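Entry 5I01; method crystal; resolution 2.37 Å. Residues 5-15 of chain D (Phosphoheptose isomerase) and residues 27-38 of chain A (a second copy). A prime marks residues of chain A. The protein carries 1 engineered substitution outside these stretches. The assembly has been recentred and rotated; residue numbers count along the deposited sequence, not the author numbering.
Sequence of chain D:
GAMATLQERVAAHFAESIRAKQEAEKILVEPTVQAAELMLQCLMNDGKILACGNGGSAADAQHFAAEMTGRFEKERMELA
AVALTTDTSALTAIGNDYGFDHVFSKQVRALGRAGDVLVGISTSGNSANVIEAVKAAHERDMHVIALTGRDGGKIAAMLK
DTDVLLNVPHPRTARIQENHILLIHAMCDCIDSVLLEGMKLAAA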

# COMPACT_ATOMS: atom_id res chain seq x y z
N THR D 5 -16.74 -2.79 -33.30
CA THR D 5 -17.88 -3.00 -32.33
C THR D 5 -17.37 -3.43 -30.95
O THR D 5 -16.49 -4.30 -30.85
CB THR D 5 -18.87 -4.09 -32.81
OG1 THR D 5 -19.12 -3.93 -34.21
CG2 THR D 5 -20.21 -4.00 -32.06
N LEU D 6 -17.94 -2.85 -29.90
CA LEU D 6 -17.56 -3.16 -28.52
C LEU D 6 -17.87 -4.62 -28.16
O LEU D 6 -17.06 -5.24 -27.47
CB LEU D 6 -18.25 -2.21 -27.54
CG LEU D 6 -17.86 -0.74 -27.63
CD1 LEU D 6 -18.65 0.07 -26.61
CD2 LEU D 6 -16.37 -0.55 -27.40
N GLN D 7 -19.02 -5.13 -28.60
CA GLN D 7 -19.39 -6.55 -28.44
C GLN D 7 -18.36 -7.50 -29.04
O GLN D 7 -18.00 -8.51 -28.43
CB GLN D 7 -20.76 -6.85 -29.07
CG GLN D 7 -21.98 -6.46 -28.23
CD GLN D 7 -22.46 -5.02 -28.41
OE1 GLN D 7 -22.08 -4.31 -29.36
NE2 GLN D 7 -23.32 -4.58 -27.50
N GLU D 8 -17.89 -7.16 -30.24
CA GLU D 8 -16.91 -7.98 -30.97
C GLU D 8 -15.54 -8.00 -30.29
O GLU D 8 -14.90 -9.05 -30.19
CB GLU D 8 -16.77 -7.47 -32.41
CG GLU D 8 -18.02 -7.70 -33.25
CD GLU D 8 -17.92 -7.16 -34.67
OE1 GLU D 8 -17.10 -6.24 -34.92
OE2 GLU D 8 -18.67 -7.66 -35.54
N ARG D 9 -15.12 -6.82 -29.83
CA ARG D 9 -13.88 -6.63 -29.08
C ARG D 9 -13.89 -7.47 -27.81
O ARG D 9 -12.93 -8.20 -27.55
CB ARG D 9 -13.72 -5.14 -28.73
CG ARG D 9 -12.42 -4.78 -28.04
CD ARG D 9 -12.22 -3.26 -28.00
NE ARG D 9 -11.92 -2.69 -29.32
CZ ARG D 9 -10.76 -2.82 -29.97
NH1 ARG D 9 -9.74 -3.52 -29.47
NH2 ARG D 9 -10.63 -2.24 -31.16
N VAL D 10 -14.97 -7.38 -27.04
CA VAL D 10 -15.10 -8.17 -25.81
C VAL D 10 -15.10 -9.66 -26.17
O VAL D 10 -14.39 -10.46 -25.54
CB VAL D 10 -16.37 -7.79 -25.00
CG1 VAL D 10 -16.62 -8.77 -23.85
CG2 VAL D 10 -16.24 -6.38 -24.44
N ALA D 11 -15.87 -10.03 -27.19
CA ALA D 11 -15.91 -11.42 -27.65
C ALA D 11 -14.51 -11.91 -28.01
O ALA D 11 -14.11 -12.99 -27.57
CB ALA D 11 -16.86 -11.58 -28.83
N ALA D 12 -13.77 -11.10 -28.76
CA ALA D 12 -12.38 -11.38 -29.13
C ALA D 12 -11.45 -11.55 -27.92
O ALA D 12 -10.54 -12.40 -27.95
CB ALA D 12 -11.85 -10.29 -30.05
N HIS D 13 -11.67 -10.74 -26.89
CA HIS D 13 -10.96 -10.87 -25.60
C HIS D 13 -11.19 -12.21 -24.89
O HIS D 13 -10.24 -12.81 -24.38
CB HIS D 13 -11.31 -9.71 -24.65
CG HIS D 13 -10.46 -8.50 -24.84
ND1 HIS D 13 -9.27 -8.33 -24.17
CD2 HIS D 13 -10.60 -7.42 -25.64
CE1 HIS D 13 -8.71 -7.20 -24.54
NE2 HIS D 13 -9.50 -6.62 -25.43
N PHE D 14 -12.45 -12.67 -24.85
CA PHE D 14 -12.77 -14.01 -24.30
C PHE D 14 -12.16 -15.12 -25.14
O PHE D 14 -11.55 -16.05 -24.59
CB PHE D 14 -14.28 -14.23 -24.19
CG PHE D 14 -14.89 -13.60 -22.98
CD1 PHE D 14 -15.17 -12.24 -22.95
CD2 PHE D 14 -15.18 -14.37 -21.85
CE1 PHE D 14 -15.73 -11.65 -21.82
CE2 PHE D 14 -15.75 -13.79 -20.73
CZ PHE D 14 -16.03 -12.43 -20.71
N ALA D 15 -12.31 -15.02 -26.46
CA ALA D 15 -11.75 -16.02 -27.37
C ALA D 15 -10.21 -16.09 -27.28
O ALA D 15 -9.65 -17.20 -27.20
CB ALA D 15 -12.20 -15.76 -28.80
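Chain A (27-38) ILVEPTVQAAEL

Chain A lays a helix across the helix of chain D in a steeply crossed, mostly apolar packing, small at 490 Å² of buried surface summed over both sides, with one hydrogen bond at its margin.

The segment of chain A enters through Ile27′ and Leu28′; Leu28′ occupies the N-cap position, and a regular helix runs from Val29′ through Leu38′ and continues beyond. Its phi/psi values stay close to -60/-45, and the i to i+4 backbone ladder is unbroken from Thr32′ N to Leu28′ O (3.3 Å) through Leu38′ N to Gln34′ O (3.0 Å). The first turn gains an extra tie, since Thr32′ OG1 donates to Leu28′ O at 2.6 Å. Leu28′ O thus receives both the backbone and the side chain of Thr32′, and the hydroxyl is satisfied within its own chain while the methyl faces the partner.

The two helix axes approach to 9.1 Å, and their N-to-C directions make an angle of 119°, more antiparallel than parallel but far from aligned. The register at the crossing is set out by two CA pairs: Leu6 CA lies 6.2 Å from Val33′ CA, and Val10 CA lies 6.1 Å from Val29′ CA. A step of four residues forward on chain D is matched by a step of four backward on chain A, so these two closest CA pairs are one turn apart on each helix.

Beta-branched side chains do most of the close packing. Val33′, with chi1 in the t well, points toward chain D and rests on the first turn, over the Leu6-Gln7 peptide: Val33′ CG2 is 3.7 Å from Leu6 C and 3.6 Å from Gln7 N, while Val33′ CG1 is 3.8 Å from Leu6 CB. A short side chain here lets the methyls rest on backbone as well as on side chains. Val29′, also t, leaves its helix sideways, yet its CG1 reaches 3.4 Å from Gln7 O and 4.1 Å from Val10 CG1. Val10 is the matching centre on chain D; its CG2 lies 4.0 Å from Val33′ CG2 and 4.0 Å from Thr32′ CG2, so Val29′, Thr32′ and Val33′ all touch Val10.

The ends of the patch are closed by larger residues. At the start of the chain A helix, Leu28′ CB meets Phe14 CZ at 4.2 Å, the approach to the ring being oblique. Farther along, the aliphatic part of Glu37′ is used: its CG sits 4.0 Å from Leu6 CD1.

The polar pairing across the contact is a single hydrogen bond. Glu30′ has its CA-to-CB bond pointing away from chain D, yet its m, m conformation brings the carboxylate back, and Gln7 NE2 donates to Glu30′ OE1 at 3.0 Å with an N-H...acceptor angle of 148°. Gln7 leaves sideways and bends likewise through chi2 near 87°. The rule to read is economical: valines one turn apart on chain A set against a leucine and a valine one turn apart on chain D, and long polar residues curling in from the border.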

# COMPACT_ATOMS: atom_id res chain seq x y z
N ILE A 27 -22.53 -15.43 -21.67
CA ILE A 27 -23.47 -14.56 -20.94
C ILE A 27 -22.94 -13.22 -20.40
O ILE A 27 -23.71 -12.46 -19.82
CB ILE A 27 -24.13 -15.36 -19.79
CG1 ILE A 27 -23.10 -15.79 -18.72
CG2 ILE A 27 -24.85 -16.59 -20.34
CD1 ILE A 27 -23.66 -15.77 -17.31
N LEU A 28 -21.64 -12.92 -20.58
CA LEU A 28 -21.02 -11.69 -20.05
C LEU A 28 -20.51 -10.74 -21.13
O LEU A 28 -19.87 -9.74 -20.80
CB LEU A 28 -19.87 -12.04 -19.10
CG LEU A 28 -20.27 -12.63 -17.74
CD1 LEU A 28 -19.06 -13.12 -16.96
CD2 LEU A 28 -21.05 -11.60 -16.94
N VAL A 29 -20.81 -10.99 -22.40
CA VAL A 29 -20.39 -10.06 -23.44
C VAL A 29 -21.23 -8.79 -23.39
O VAL A 29 -20.67 -7.70 -23.33
CB VAL A 29 -20.39 -10.69 -24.85
CG1 VAL A 29 -19.99 -9.67 -25.91
CG2 VAL A 29 -19.41 -11.86 -24.88
N GLU A 30 -22.57 -8.91 -23.40
CA GLU A 30 -23.45 -7.72 -23.39
C GLU A 30 -23.30 -6.86 -22.11
O GLU A 30 -23.17 -5.64 -22.22
CB GLU A 30 -24.95 -8.07 -23.62
CG GLU A 30 -25.29 -8.75 -24.96
CD GLU A 30 -25.22 -7.83 -26.18
OE1 GLU A 30 -24.94 -6.61 -26.03
OE2 GLU A 30 -25.45 -8.33 -27.31
N PRO A 31 -23.31 -7.49 -20.90
CA PRO A 31 -23.10 -6.71 -19.67
C PRO A 31 -21.74 -5.99 -19.60
O PRO A 31 -21.71 -4.82 -19.23
CB PRO A 31 -23.20 -7.77 -18.57
CG PRO A 31 -24.01 -8.86 -19.16
CD PRO A 31 -23.59 -8.90 -20.60
N THR A 32 -20.65 -6.68 -19.95
CA THR A 32 -19.31 -6.06 -20.03
C THR A 32 -19.32 -4.80 -20.92
O THR A 32 -18.70 -3.79 -20.56
CB THR A 32 -18.21 -7.05 -20.50
OG1 THR A 32 -18.18 -8.18 -19.62
CG2 THR A 32 -16.83 -6.43 -20.46
N VAL A 33 -20.02 -4.85 -22.05
CA VAL A 33 -20.16 -3.67 -22.91
C VAL A 33 -20.93 -2.56 -22.16
O VAL A 33 -20.49 -1.41 -22.16
CB VAL A 33 -20.82 -4.00 -24.28
CG1 VAL A 33 -21.07 -2.73 -25.09
CG2 VAL A 33 -19.93 -4.94 -25.08
N GLN A 34 -22.03 -2.91 -21.51
CA GLN A 34 -22.81 -1.94 -20.72
C GLN A 34 -21.96 -1.27 -19.63
O GLN A 34 -22.10 -0.07 -19.39
CB GLN A 34 -24.03 -2.58 -20.05
CG GLN A 34 -25.14 -3.09 -20.95
CD GLN A 34 -26.22 -3.82 -20.15
OE1 GLN A 34 -26.77 -3.26 -19.19
NE2 GLN A 34 -26.50 -5.08 -20.51
N ALA A 35 -21.12 -2.06 -18.96
CA ALA A 35 -20.23 -1.56 -17.89
C ALA A 35 -19.18 -0.58 -18.42
O ALA A 35 -18.91 0.45 -17.79
CB ALA A 35 -19.55 -2.71 -17.18
N ALA A 36 -18.59 -0.92 -19.57
CA ALA A 36 -17.63 -0.06 -20.23
C ALA A 36 -18.27 1.24 -20.73
O ALA A 36 -17.69 2.33 -20.57
CB ALA A 36 -16.97 -0.81 -21.38
N GLU A 37 -19.44 1.13 -21.35
CA GLU A 37 -20.21 2.29 -21.82
C GLU A 37 -20.48 3.26 -20.67
O GLU A 37 -20.28 4.46 -20.81
CB GLU A 37 -21.54 1.86 -22.49
CG GLU A 37 -21.36 1.34 -23.92
CD GLU A 37 -22.64 0.75 -24.55
OE1 GLU A 37 -23.61 0.44 -23.82
OE2 GLU A 37 -22.65 0.58 -25.79
N LEU A 38 -20.92 2.71 -19.54
CA LEU A 38 -21.15 3.50 -18.32
C LEU A 38 -19.90 4.24 -17.82
O LEU A 38 -19.99 5.38 -17.37
CB LEU A 38 -21.71 2.61 -17.21
CG LEU A 38 -22.00 3.29 -15.88
CD1 LEU A 38 -22.89 4.51 -16.07
CD2 LEU A 38 -22.63 2.30 -14.91